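Local structure of gram-negative insecticidal protein (Chromobacterium piscinae, 6FBM) at residues I81-R85 with S307-K313; A138-R142 with A285-K289; R180-S184 with S205-L209. The protein is an insecticidal toxin that, as a member of the MACPF family, probably acts by assembling into pores in target-cell membranes. The contacts are given in a common frame with arbitrary orientation. Numbering follows the deposited sequence.

From the N terminus, the chain, after several short strands, runs through strand 64-78 to helix 81-88, where contact 1 begins; its loop closes last, when the segment after helix 300-304 returns to that helix. Inside this loop, contact 2 opens just after strand 120-134 and closes after strand 280-282, and within that second loop contact 3 joins strand 179-187 to the nearby helix 198-209. The three are thus nested, with no crossing. Contact 3 packs a helix on the central MACPF sheet, contact 2 joins a short helix to a 3-10 turn about 33 Å (between centres) from contact 1, and contact 1 fastens the segment leading to strand 318-321 against helix 81-88.

Contact 1. Residues I81-R85 with S307-K313; sequences IEEYR and SQQSIPK
Three hydrogen bonds carry this contact, all between charged side chains of a helix and the backbone of an irregular segment. E82 OE1 accepts from I311 N at 2.8 Å, almost linearly (171°), while R85 gives NH1 to Q309 O at 3.0 Å and NH2 to S307 O at 2.8 Å. Arginine suits this place because its planar end offers several N-H groups to carbonyls lying near its plane. E82 (chi1 and chi2 both m) and R85 (chi1 m, chi2 t, chi3 p) stand one turn apart on the same side of the helix, and R85 NH1 also makes a salt bridge with E82 OE2 at 2.9 Å; K99 is a second cationic partner of that carboxylate. Residues 81-85 are helical, with R85 N bonded to I81 O at 3.0 Å. From Q309 to K313 the partner is extended, psi running from 133° at I311 to 152° at S310, and the nearest CA atoms are those of E82 and S310, 6.9 Å apart. Helix 81-88 follows strand 64-78 and precedes strand 120-134 in sequence, the place of the first helical cluster that, as in related MACPF proteins, probably unfolds into a membrane hairpin; residues 307-313 lead toward strand 318-321. Apolar packing flanks the polar centre at I81 and I311: I81 CG2 meets I311 CB at 3.9 Å, and I311 CD1 lies over one face of the R85 guanidinium, 4.0 Å from NH1. The long K313 chain, m at chi1 to chi3, passes I81 to give NZ to the carbonyls of L116 and Q114.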
ATOM      1  N   ILE A  81       9.441 -11.790 -47.443  1.00 27.00           N
ATOM      2  CA  ILE A  81       8.373 -11.555 -46.458  1.00 26.29           C
ATOM      3  C   ILE A  81       7.364 -12.713 -46.366  1.00 27.91           C
ATOM      4  O   ILE A  81       6.948 -13.082 -45.262  1.00 29.80           O
ATOM      5  CB  ILE A  81       7.642 -10.213 -46.685  1.00 25.92           C
ATOM      6  CG1 ILE A  81       6.751  -9.828 -45.489  1.00 27.59           C
ATOM      7  CG2 ILE A  81       6.771 -10.246 -47.933  1.00 25.64           C
ATOM      8  CD1 ILE A  81       7.521  -9.324 -44.290  1.00 26.48           C
ATOM      9  N   GLU A  82       6.988 -13.300 -47.504  1.00 26.66           N
ATOM     10  CA  GLU A  82       6.015 -14.392 -47.511  1.00 26.36           C
ATOM     11  C   GLU A  82       6.570 -15.658 -46.868  1.00 28.86           C
ATOM     12  O   GLU A  82       5.819 -16.449 -46.297  1.00 27.58           O
ATOM     13  CB  GLU A  82       5.543 -14.724 -48.934  1.00 25.63           C
ATOM     14  CG  GLU A  82       4.884 -13.579 -49.697  1.00 25.69           C
ATOM     15  CD  GLU A  82       3.806 -12.845 -48.918  1.00 26.52           C
ATOM     16  OE1 GLU A  82       3.805 -11.586 -48.945  1.00 25.31           O
ATOM     17  OE2 GLU A  82       2.953 -13.531 -48.284  1.00 27.45           O
ATOM     18  N   GLU A  83       7.877 -15.863 -46.971  1.00 30.66           N
ATOM     19  CA  GLU A  83       8.501 -17.014 -46.344  1.00 30.93           C
ATOM     20  C   GLU A  83       8.589 -16.757 -44.829  1.00 27.90           C
ATOM     21  O   GLU A  83       8.375 -17.668 -44.029  1.00 27.47           O
ATOM     22  CB  GLU A  83       9.874 -17.298 -46.962  1.00 32.47           C
ATOM     23  CG  GLU A  83      10.568 -18.547 -46.423  1.00 35.65           C
ATOM     24  CD  GLU A  83      11.978 -18.686 -46.960  1.00 41.12           C
ATOM     25  OE1 GLU A  83      12.947 -18.420 -46.191  1.00 44.39           O
ATOM     26  OE2 GLU A  83      12.117 -18.998 -48.177  1.00 47.14           O
ATOM     27  N   TYR A  84       8.901 -15.523 -44.445  1.00 25.11           N
ATOM     28  CA  TYR A  84       8.865 -15.134 -43.036  1.00 23.67           C
ATOM     29  C   TYR A  84       7.511 -15.445 -42.401  1.00 23.77           C
ATOM     30  O   TYR A  84       7.443 -16.050 -41.337  1.00 24.65           O
ATOM     31  CB  TYR A  84       9.176 -13.639 -42.870  1.00 21.64           C
ATOM     32  CG  TYR A  84       8.936 -13.130 -41.487  1.00 20.39           C
ATOM     33  CD1 TYR A  84       9.918 -13.215 -40.507  1.00 19.65           C
ATOM     34  CD2 TYR A  84       7.705 -12.578 -41.138  1.00 19.96           C
ATOM     35  CE1 TYR A  84       9.673 -12.757 -39.212  1.00 19.11           C
ATOM     36  CE2 TYR A  84       7.462 -12.107 -39.863  1.00 18.92           C
ATOM     37  CZ  TYR A  84       8.442 -12.189 -38.907  1.00 18.20           C
ATOM     38  OH  TYR A  84       8.177 -11.709 -37.655  1.00 17.97           O
ATOM     39  N   ARG A  85       6.452 -15.017 -43.077  1.00 24.21           N
ATOM     40  CA  ARG A  85       5.087 -15.288 -42.649  1.00 23.89           C
ATOM     41  C   ARG A  85       4.808 -16.768 -42.475  1.00 26.33           C
ATOM     42  O   ARG A  85       4.174 -17.150 -41.500  1.00 30.35           O
ATOM     43  CB  ARG A  85       4.077 -14.730 -43.643  1.00 22.09           C
ATOM     44  CG  ARG A  85       4.091 -13.224 -43.720  1.00 21.98           C
ATOM     45  CD  ARG A  85       3.200 -12.772 -44.843  1.00 21.65           C
ATOM     46  NE  ARG A  85       1.811 -12.814 -44.447  1.00 21.73           N
ATOM     47  CZ  ARG A  85       0.770 -12.635 -45.261  1.00 22.75           C
ATOM     48  NH1 ARG A  85       0.947 -12.411 -46.566  1.00 24.17           N
ATOM     49  NH2 ARG A  85      -0.461 -12.678 -44.755  1.00 23.52           N
ATOM     50  N   SER A 307      -6.692 -12.889 -45.768  1.00 31.55           N
ATOM     51  CA  SER A 307      -5.441 -12.913 -45.012  1.00 28.95           C
ATOM     52  C   SER A 307      -4.272 -13.478 -45.815  1.00 27.14           C
ATOM     53  O   SER A 307      -3.134 -13.103 -45.571  1.00 24.34           O
ATOM     54  CB  SER A 307      -5.595 -13.677 -43.697  1.00 28.76           C
ATOM     55  OG  SER A 307      -5.662 -15.074 -43.911  1.00 26.07           O
ATOM     56  N   GLN A 308      -4.548 -14.354 -46.775  1.00 27.16           N
ATOM     57  CA  GLN A 308      -3.486 -14.982 -47.562  1.00 26.58           C
ATOM     58  C   GLN A 308      -2.972 -14.168 -48.750  1.00 27.69           C
ATOM     59  O   GLN A 308      -2.075 -14.636 -49.433  1.00 29.17           O
ATOM     60  CB  GLN A 308      -3.925 -16.361 -48.051  1.00 25.44           C
ATOM     61  CG  GLN A 308      -4.310 -17.321 -46.948  1.00 24.88           C
ATOM     62  CD  GLN A 308      -3.304 -17.332 -45.815  1.00 24.43           C
ATOM     63  OE1 GLN A 308      -2.271 -17.992 -45.897  1.00 24.28           O
ATOM     64  NE2 GLN A 308      -3.600 -16.594 -44.753  1.00 23.22           N
ATOM     65  N   GLN A 309      -3.520 -12.980 -49.015  1.00 30.48           N
ATOM     66  CA  GLN A 309      -2.980 -12.118 -50.070  1.00 32.81           C
ATOM     67  C   GLN A 309      -1.524 -11.817 -49.753  1.00 31.95           C
ATOM     68  O   GLN A 309      -1.167 -11.621 -48.588  1.00 31.64           O
ATOM     69  CB  GLN A 309      -3.739 -10.789 -50.190  1.00 35.89           C
ATOM     70  CG  GLN A 309      -5.116 -10.875 -50.837  1.00 40.88           C
ATOM     71  CD  GLN A 309      -5.802  -9.504 -50.931  1.00 46.05           C
ATOM     72  OE1 GLN A 309      -5.603  -8.740 -51.889  1.00 48.32           O
ATOM     73  NE2 GLN A 309      -6.617  -9.188 -49.918  1.00 42.36           N
ATOM     74  N   SER A 310      -0.697 -11.781 -50.795  1.00 28.82           N
ATOM     75  CA  SER A 310       0.700 -11.386 -50.660  1.00 26.51           C
ATOM     76  C   SER A 310       0.823  -9.926 -50.244  1.00 26.34           C
ATOM     77  O   SER A 310      -0.054  -9.095 -50.522  1.00 23.58           O
ATOM     78  CB  SER A 310       1.455 -11.606 -51.964  1.00 27.61           C
ATOM     79  OG  SER A 310       1.791 -12.982 -52.092  1.00 29.93           O
ATOM     80  N   ILE A 311       1.924  -9.629 -49.558  1.00 26.60           N
ATOM     81  CA  ILE A 311       2.268  -8.266 -49.217  1.00 26.21           C
ATOM     82  C   ILE A 311       2.725  -7.631 -50.518  1.00 28.11           C
ATOM     83  O   ILE A 311       3.488  -8.256 -51.267  1.00 31.02           O
ATOM     84  CB  ILE A 311       3.408  -8.207 -48.179  1.00 25.96           C
ATOM     85  CG1 ILE A 311       3.020  -8.953 -46.891  1.00 27.72           C
ATOM     86  CG2 ILE A 311       3.817  -6.763 -47.879  1.00 26.03           C
ATOM     87  CD1 ILE A 311       1.747  -8.475 -46.215  1.00 27.29           C
ATOM     88  N   PRO A 312       2.234  -6.427 -50.830  1.00 30.51           N
ATOM     89  CA  PRO A 312       2.726  -5.752 -52.029  1.00 30.87           C
ATOM     90  C   PRO A 312       4.217  -5.380 -51.907  1.00 33.26           C
ATOM     91  O   PRO A 312       4.644  -4.907 -50.849  1.00 34.31           O
ATOM     92  CB  PRO A 312       1.832  -4.505 -52.136  1.00 29.54           C
ATOM     93  CG  PRO A 312       1.217  -4.316 -50.788  1.00 30.70           C
ATOM     94  CD  PRO A 312       1.102  -5.703 -50.212  1.00 30.99           C
ATOM     95  N   LYS A 313       4.987  -5.609 -52.980  1.00 32.81           N
ATOM     96  CA  LYS A 313       6.428  -5.378 -52.966  1.00 33.26           C
ATOM     97  C   LYS A 313       6.841  -4.284 -53.941  1.00 32.78           C
ATOM     98  O   LYS A 313       6.260  -4.146 -55.014  1.00 33.04           O
ATOM     99  CB  LYS A 313       7.170  -6.669 -53.321  1.00 33.78           C
ATOM    100  CG  LYS A 313       6.870  -7.864 -52.435  1.00 34.54           C
ATOM    101  CD  LYS A 313       7.155  -7.588 -50.964  1.00 35.75           C
ATOM    102  CE  LYS A 313       8.604  -7.167 -50.686  1.00 34.21           C
ATOM    103  NZ  LYS A 313       9.007  -7.385 -49.281  1.00 35.34           N
TER

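Contact 2. Residues A138-R142 with A285-K289; sequences AATLR and ALADK
R142 lays its side chain across the backbone carbonyls of A285-A287, the CD atom lying 3.1 Å from L286 O and 3.8 Å from A287 O, while CG comes within 3.6 Å of D288 OD1. Its chi1 is t, chi2 lies between wells at 131° and chi3 is p, a bent path that brings NH1 to A285 O at 2.8 Å. That hydrogen bond is weak, its N-H...O angle being 115°; the CD methylene passes close to the L286 and A287 carbonyls, and A287 O is itself bonded to R293. The CA atoms nearest each other are those of R142 and L286, 5.4 Å apart. On one side the chain is a short helix beginning at A138, with R142 N bonded to A138 O at 3.0 Å; on the other it is a 3-10 turn at A285 and L286, then A287 extended (-69°/143°) and D288 back in the helical region (-63°/-49°) before K289, the N-cap residue of helix 290-298. Within the MACPF region this joins the short helix after strand 120-134 to the 3-10 turn after strand 280-282; the contact's centre lies about 41 Å from the centre of the chain, far out in the molecule. Small side chains let the two segments come close: A138 CB meets A285 CB at 3.9 Å. L286 (chi1 m, chi2 t) fills the space beside them, its CD2 3.6 Å from A138 O, 4.2 Å from A138 CB and 3.9 Å from L141 CB. A leucine suits this buried spot, for L141 and L286 also both touch F41 and Y171, and L286 adds F149 and L153 of helix 147-154.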
ATOM      1  N   ALA A 138     -10.724 -32.742 -28.357  1.00 12.04           N
ATOM      2  CA  ALA A 138     -12.022 -32.382 -28.953  1.00 13.56           C
ATOM      3  C   ALA A 138     -13.174 -33.233 -28.487  1.00 14.06           C
ATOM      4  O   ALA A 138     -14.246 -32.725 -28.171  1.00 13.67           O
ATOM      5  CB  ALA A 138     -11.960 -32.445 -30.475  1.00 13.93           C
ATOM      6  N   ALA A 139     -12.940 -34.532 -28.457  1.00 15.20           N
ATOM      7  CA  ALA A 139     -14.004 -35.469 -28.119  1.00 16.60           C
ATOM      8  C   ALA A 139     -14.479 -35.374 -26.673  1.00 17.17           C
ATOM      9  O   ALA A 139     -15.630 -35.637 -26.389  1.00 19.52           O
ATOM     10  CB  ALA A 139     -13.591 -36.888 -28.478  1.00 17.07           C
ATOM     11  N   THR A 140     -13.600 -34.990 -25.763  1.00 17.97           N
ATOM     12  CA  THR A 140     -13.993 -34.776 -24.365  1.00 17.59           C
ATOM     13  C   THR A 140     -14.725 -33.447 -24.230  1.00 17.82           C
ATOM     14  O   THR A 140     -15.732 -33.342 -23.512  1.00 17.95           O
ATOM     15  CB  THR A 140     -12.752 -34.785 -23.467  1.00 18.00           C
ATOM     16  OG1 THR A 140     -12.095 -36.043 -23.562  1.00 16.25           O
ATOM     17  CG2 THR A 140     -13.124 -34.501 -21.995  1.00 18.23           C
ATOM     18  N   LEU A 141     -14.207 -32.433 -24.916  1.00 18.38           N
ATOM     19  CA  LEU A 141     -14.782 -31.089 -24.869  1.00 20.14           C
ATOM     20  C   LEU A 141     -16.166 -31.004 -25.487  1.00 22.28           C
ATOM     21  O   LEU A 141     -16.955 -30.121 -25.136  1.00 23.68           O
ATOM     22  CB  LEU A 141     -13.855 -30.075 -25.562  1.00 20.87           C
ATOM     23  CG  LEU A 141     -12.519 -29.765 -24.853  1.00 20.90           C
ATOM     24  CD1 LEU A 141     -11.574 -29.060 -25.822  1.00 20.69           C
ATOM     25  CD2 LEU A 141     -12.777 -28.934 -23.597  1.00 20.64           C
ATOM     26  N   ARG A 142     -16.474 -31.929 -26.390  1.00 26.09           N
ATOM     27  CA  ARG A 142     -17.791 -31.997 -27.033  1.00 26.25           C
ATOM     28  C   ARG A 142     -18.926 -32.000 -26.043  1.00 25.63           C
ATOM     29  O   ARG A 142     -19.962 -31.396 -26.311  1.00 28.34           O
ATOM     30  CB  ARG A 142     -17.887 -33.237 -27.922  1.00 30.07           C
ATOM     31  CG  ARG A 142     -18.909 -33.130 -29.059  1.00 32.28           C
ATOM     32  CD  ARG A 142     -18.288 -33.543 -30.383  1.00 32.79           C
ATOM     33  NE  ARG A 142     -17.720 -34.890 -30.301  1.00 34.86           N
ATOM     34  CZ  ARG A 142     -16.718 -35.370 -31.051  1.00 36.31           C
ATOM     35  NH1 ARG A 142     -16.124 -34.625 -31.983  1.00 37.17           N
ATOM     36  NH2 ARG A 142     -16.297 -36.622 -30.857  1.00 34.35           N
ATOM     37  N   ALA A 285     -13.842 -29.756 -35.350  1.00 20.18           N
ATOM     38  CA  ALA A 285     -13.701 -31.036 -34.630  1.00 19.13           C
ATOM     39  C   ALA A 285     -14.686 -31.218 -33.455  1.00 19.46           C
ATOM     40  O   ALA A 285     -14.921 -32.343 -33.018  1.00 19.23           O
ATOM     41  CB  ALA A 285     -12.264 -31.220 -34.145  1.00 18.64           C
ATOM     42  N   LEU A 286     -15.253 -30.119 -32.950  1.00 19.82           N
ATOM     43  CA  LEU A 286     -16.238 -30.159 -31.867  1.00 19.97           C
ATOM     44  C   LEU A 286     -17.674 -30.432 -32.299  1.00 22.61           C
ATOM     45  O   LEU A 286     -18.550 -30.679 -31.456  1.00 23.58           O
ATOM     46  CB  LEU A 286     -16.208 -28.830 -31.109  1.00 18.27           C
ATOM     47  CG  LEU A 286     -14.864 -28.445 -30.494  1.00 16.76           C
ATOM     48  CD1 LEU A 286     -14.903 -26.981 -30.059  1.00 16.56           C
ATOM     49  CD2 LEU A 286     -14.558 -29.374 -29.333  1.00 15.84           C
ATOM     50  N   ALA A 287     -17.946 -30.335 -33.600  1.00 25.05           N
ATOM     51  CA  ALA A 287     -19.302 -30.536 -34.103  1.00 28.52           C
ATOM     52  C   ALA A 287     -19.705 -32.007 -33.949  1.00 29.93           C
ATOM     53  O   ALA A 287     -18.858 -32.898 -34.088  1.00 30.71           O
ATOM     54  CB  ALA A 287     -19.384 -30.104 -35.555  1.00 28.61           C
ATOM     55  N   ASP A 288     -20.980 -32.251 -33.626  1.00 32.92           N
ATOM     56  CA  ASP A 288     -21.501 -33.625 -33.421  1.00 35.42           C
ATOM     57  C   ASP A 288     -21.418 -34.487 -34.684  1.00 37.97           C
ATOM     58  O   ASP A 288     -20.893 -35.600 -34.633  1.00 37.77           O
ATOM     59  CB  ASP A 288     -22.958 -33.607 -32.922  1.00 33.60           C
ATOM     60  CG  ASP A 288     -23.098 -33.126 -31.492  1.00 32.57           C
ATOM     61  OD1 ASP A 288     -22.175 -33.288 -30.676  1.00 33.05           O
ATOM     62  OD2 ASP A 288     -24.165 -32.599 -31.166  1.00 32.92           O
ATOM     63  N   LYS A 289     -21.900 -33.953 -35.805  1.00 42.13           N
ATOM     64  CA  LYS A 289     -22.019 -34.728 -37.045  1.00 52.43           C
ATOM     65  C   LYS A 289     -20.779 -34.579 -37.938  1.00 51.55           C
ATOM     66  O   LYS A 289     -20.335 -33.471 -38.169  1.00 51.65           O
ATOM     67  CB  LYS A 289     -23.271 -34.291 -37.812  1.00 61.07           C
ATOM     68  CG  LYS A 289     -24.539 -34.274 -36.984  1.00 66.14           C
ATOM     69  CD  LYS A 289     -25.819 -34.363 -37.801  1.00 71.86           C
ATOM     70  CE  LYS A 289     -26.975 -33.902 -36.908  1.00 74.55           C
ATOM     71  NZ  LYS A 289     -28.319 -34.484 -37.205  1.00 75.14           N
TER

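Contact 3. Residues R180-S184 with S205-L209; sequences RLDYS and SYKAL
R180 begins the segment with its side chain turned from the helix, giving NE to D182 OD1 at 2.9 Å and NH2 to D182 OD2 at 2.7 Å; this bidentate salt bridge lies on the sheet face away from residues 205-209. L181 points toward the helix, and its CD1 (chi1 m, chi2 t) reaches the edge of the Y206 ring, 3.5 Å from Y206 OH and 4.2 Å from Y206 CE1. Y183, the residue nearest in register (its CA 6.7 Å from that of Y206), has the largest share of the buried surface, followed by Y206. With chi1 t and chi2 72°, its ring takes the CB of Y206 over one face, 4.0 Å from the ring centroid in a CH-pi contact, and its CE1 meets L209 CD2 at 3.5 Å. The Y183 CB in turn lies 3.6 Å from Y206 CD1; the two rings are oblique, centroids 5.7 Å apart and planes at 55°. The helix axis passes 10.2 Å from that of the strand at 129° between N-to-C directions, and L209 N bonds to S205 O at 3.0 Å. In sequence, helix 198-209 lies between strands 179-187 and 232-239, the place of the second helical cluster in MACPF proteins, which in relatives probably refolds into a membrane hairpin. Tyrosine suits this interface because its ring packs while its hydroxyl stays satisfied: Y183 OH and S205 OG share a hydrogen bond of 2.6 Å, S205 OG also bonds to R229, and Y206 OH hydrogen-bonds to E126. Such packing with buried polar ends implies a cohesive interface that would have to be broken if the helix were to leave the sheet.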
ATOM      1  N   ARG A 180       6.977 -13.122 -22.952  1.00 12.74           N
ATOM      2  CA  ARG A 180       7.745 -13.303 -24.186  1.00 13.01           C
ATOM      3  C   ARG A 180       8.276 -11.959 -24.621  1.00 14.17           C
ATOM      4  O   ARG A 180       7.538 -10.967 -24.549  1.00 15.37           O
ATOM      5  CB  ARG A 180       6.820 -13.793 -25.283  1.00 12.80           C
ATOM      6  CG  ARG A 180       7.520 -14.248 -26.542  1.00 13.17           C
ATOM      7  CD  ARG A 180       6.542 -14.862 -27.539  1.00 12.48           C
ATOM      8  NE  ARG A 180       5.984 -13.838 -28.411  1.00 12.00           N
ATOM      9  CZ  ARG A 180       4.702 -13.524 -28.586  1.00 11.65           C
ATOM     10  NH1 ARG A 180       3.712 -14.122 -27.945  1.00 11.70           N
ATOM     11  NH2 ARG A 180       4.402 -12.570 -29.451  1.00 11.67           N
ATOM     12  N   LEU A 181       9.511 -11.918 -25.119  1.00 14.79           N
ATOM     13  CA  LEU A 181       9.995 -10.736 -25.821  1.00 14.35           C
ATOM     14  C   LEU A 181      10.217 -11.079 -27.275  1.00 14.21           C
ATOM     15  O   LEU A 181      10.770 -12.129 -27.581  1.00 13.77           O
ATOM     16  CB  LEU A 181      11.288 -10.241 -25.204  1.00 14.83           C
ATOM     17  CG  LEU A 181      11.175  -9.716 -23.774  1.00 15.16           C
ATOM     18  CD1 LEU A 181      12.529  -9.196 -23.340  1.00 15.41           C
ATOM     19  CD2 LEU A 181      10.117  -8.629 -23.628  1.00 14.55           C
ATOM     20  N   ASP A 182       9.766 -10.179 -28.153  1.00 14.19           N
ATOM     21  CA  ASP A 182       9.932 -10.266 -29.596  1.00 14.31           C
ATOM     22  C   ASP A 182      10.843  -9.152 -30.028  1.00 15.43           C
ATOM     23  O   ASP A 182      10.463  -7.983 -29.989  1.00 17.40           O
ATOM     24  CB  ASP A 182       8.611 -10.061 -30.289  1.00 13.68           C
ATOM     25  CG  ASP A 182       7.687 -11.240 -30.128  1.00 14.20           C
ATOM     26  OD1 ASP A 182       8.123 -12.246 -29.586  1.00 14.60           O
ATOM     27  OD2 ASP A 182       6.506 -11.160 -30.515  1.00 15.55           O
ATOM     28  N   TYR A 183      12.067  -9.501 -30.417  1.00 15.72           N
ATOM     29  CA  TYR A 183      13.032  -8.550 -30.924  1.00 15.11           C
ATOM     30  C   TYR A 183      12.948  -8.703 -32.409  1.00 15.70           C
ATOM     31  O   TYR A 183      13.494  -9.651 -32.979  1.00 16.02           O
ATOM     32  CB  TYR A 183      14.402  -8.930 -30.381  1.00 14.58           C
ATOM     33  CG  TYR A 183      15.554  -8.004 -30.712  1.00 13.68           C
ATOM     34  CD1 TYR A 183      15.669  -6.764 -30.115  1.00 13.34           C
ATOM     35  CD2 TYR A 183      16.572  -8.427 -31.536  1.00 13.58           C
ATOM     36  CE1 TYR A 183      16.743  -5.952 -30.403  1.00 13.77           C
ATOM     37  CE2 TYR A 183      17.659  -7.621 -31.800  1.00 13.68           C
ATOM     38  CZ  TYR A 183      17.743  -6.389 -31.231  1.00 13.60           C
ATOM     39  OH  TYR A 183      18.824  -5.602 -31.504  1.00 13.56           O
ATOM     40  N   SER A 184      12.224  -7.796 -33.045  1.00 16.66           N
ATOM     41  CA  SER A 184      11.960  -7.920 -34.486  1.00 17.60           C
ATOM     42  C   SER A 184      12.750  -6.889 -35.286  1.00 17.73           C
ATOM     43  O   SER A 184      12.801  -5.703 -34.915  1.00 17.94           O
ATOM     44  CB  SER A 184      10.459  -7.817 -34.774  1.00 17.46           C
ATOM     45  OG  SER A 184       9.990  -6.514 -34.538  1.00 17.80           O
ATOM     46  N   SER A 205      22.695  -9.469 -30.782  1.00 18.62           N
ATOM     47  CA  SER A 205      22.240  -8.121 -30.463  1.00 17.91           C
ATOM     48  C   SER A 205      21.192  -8.196 -29.357  1.00 18.23           C
ATOM     49  O   SER A 205      21.293  -7.473 -28.349  1.00 16.92           O
ATOM     50  CB  SER A 205      21.696  -7.419 -31.687  1.00 17.43           C
ATOM     51  OG  SER A 205      21.322  -6.096 -31.364  1.00 16.89           O
ATOM     52  N   TYR A 206      20.217  -9.098 -29.518  1.00 17.74           N
ATOM     53  CA  TYR A 206      19.193  -9.288 -28.496  1.00 17.72           C
ATOM     54  C   TYR A 206      19.847  -9.679 -27.173  1.00 17.68           C
ATOM     55  O   TYR A 206      19.584  -9.067 -26.155  1.00 18.46           O
ATOM     56  CB  TYR A 206      18.134 -10.341 -28.905  1.00 18.38           C
ATOM     57  CG  TYR A 206      17.224 -10.664 -27.759  1.00 18.47           C
ATOM     58  CD1 TYR A 206      16.209  -9.788 -27.381  1.00 17.99           C
ATOM     59  CD2 TYR A 206      17.427 -11.827 -26.990  1.00 18.80           C
ATOM     60  CE1 TYR A 206      15.408 -10.080 -26.291  1.00 17.93           C
ATOM     61  CE2 TYR A 206      16.622 -12.114 -25.901  1.00 18.46           C
ATOM     62  CZ  TYR A 206      15.633 -11.242 -25.559  1.00 17.90           C
ATOM     63  OH  TYR A 206      14.863 -11.530 -24.484  1.00 19.53           O
ATOM     64  N   LYS A 207      20.707 -10.685 -27.195  1.00 16.59           N
ATOM     65  CA  LYS A 207      21.343 -11.179 -25.958  1.00 16.10           C
ATOM     66  C   LYS A 207      22.213 -10.163 -25.242  1.00 15.62           C
ATOM     67  O   LYS A 207      22.279 -10.187 -24.032  1.00 16.14           O
ATOM     68  CB  LYS A 207      22.128 -12.463 -26.205  1.00 15.90           C
ATOM     69  CG  LYS A 207      21.204 -13.637 -26.373  1.00 16.33           C
ATOM     70  CD  LYS A 207      21.970 -14.931 -26.601  1.00 17.42           C
ATOM     71  CE  LYS A 207      20.998 -16.107 -26.635  1.00 17.96           C
ATOM     72  NZ  LYS A 207      21.679 -17.296 -27.218  1.00 19.08           N
ATOM     73  N   ALA A 208      22.873  -9.288 -25.979  1.00 16.46           N
ATOM     74  CA  ALA A 208      23.658  -8.207 -25.370  1.00 17.66           C
ATOM     75  C   ALA A 208      22.749  -7.167 -24.754  1.00 17.95           C
ATOM     76  O   ALA A 208      23.053  -6.592 -23.701  1.00 16.92           O
ATOM     77  CB  ALA A 208      24.564  -7.547 -26.396  1.00 17.60           C
ATOM     78  N   LEU A 209      21.624  -6.938 -25.409  1.00 18.37           N
ATOM     79  CA  LEU A 209      20.658  -5.950 -24.974  1.00 17.68           C
ATOM     80  C   LEU A 209      20.085  -6.275 -23.611  1.00 18.24           C
ATOM     81  O   LEU A 209      20.006  -5.419 -22.744  1.00 19.59           O
ATOM     82  CB  LEU A 209      19.538  -5.885 -26.006  1.00 16.95           C
ATOM     83  CG  LEU A 209      18.642  -4.721 -26.039  1.00 16.35           C
ATOM     84  CD1 LEU A 209      19.386  -3.401 -26.131  1.00 16.28           C
ATOM     85  CD2 LEU A 209      17.773  -4.880 -27.284  1.00 16.59           C
TER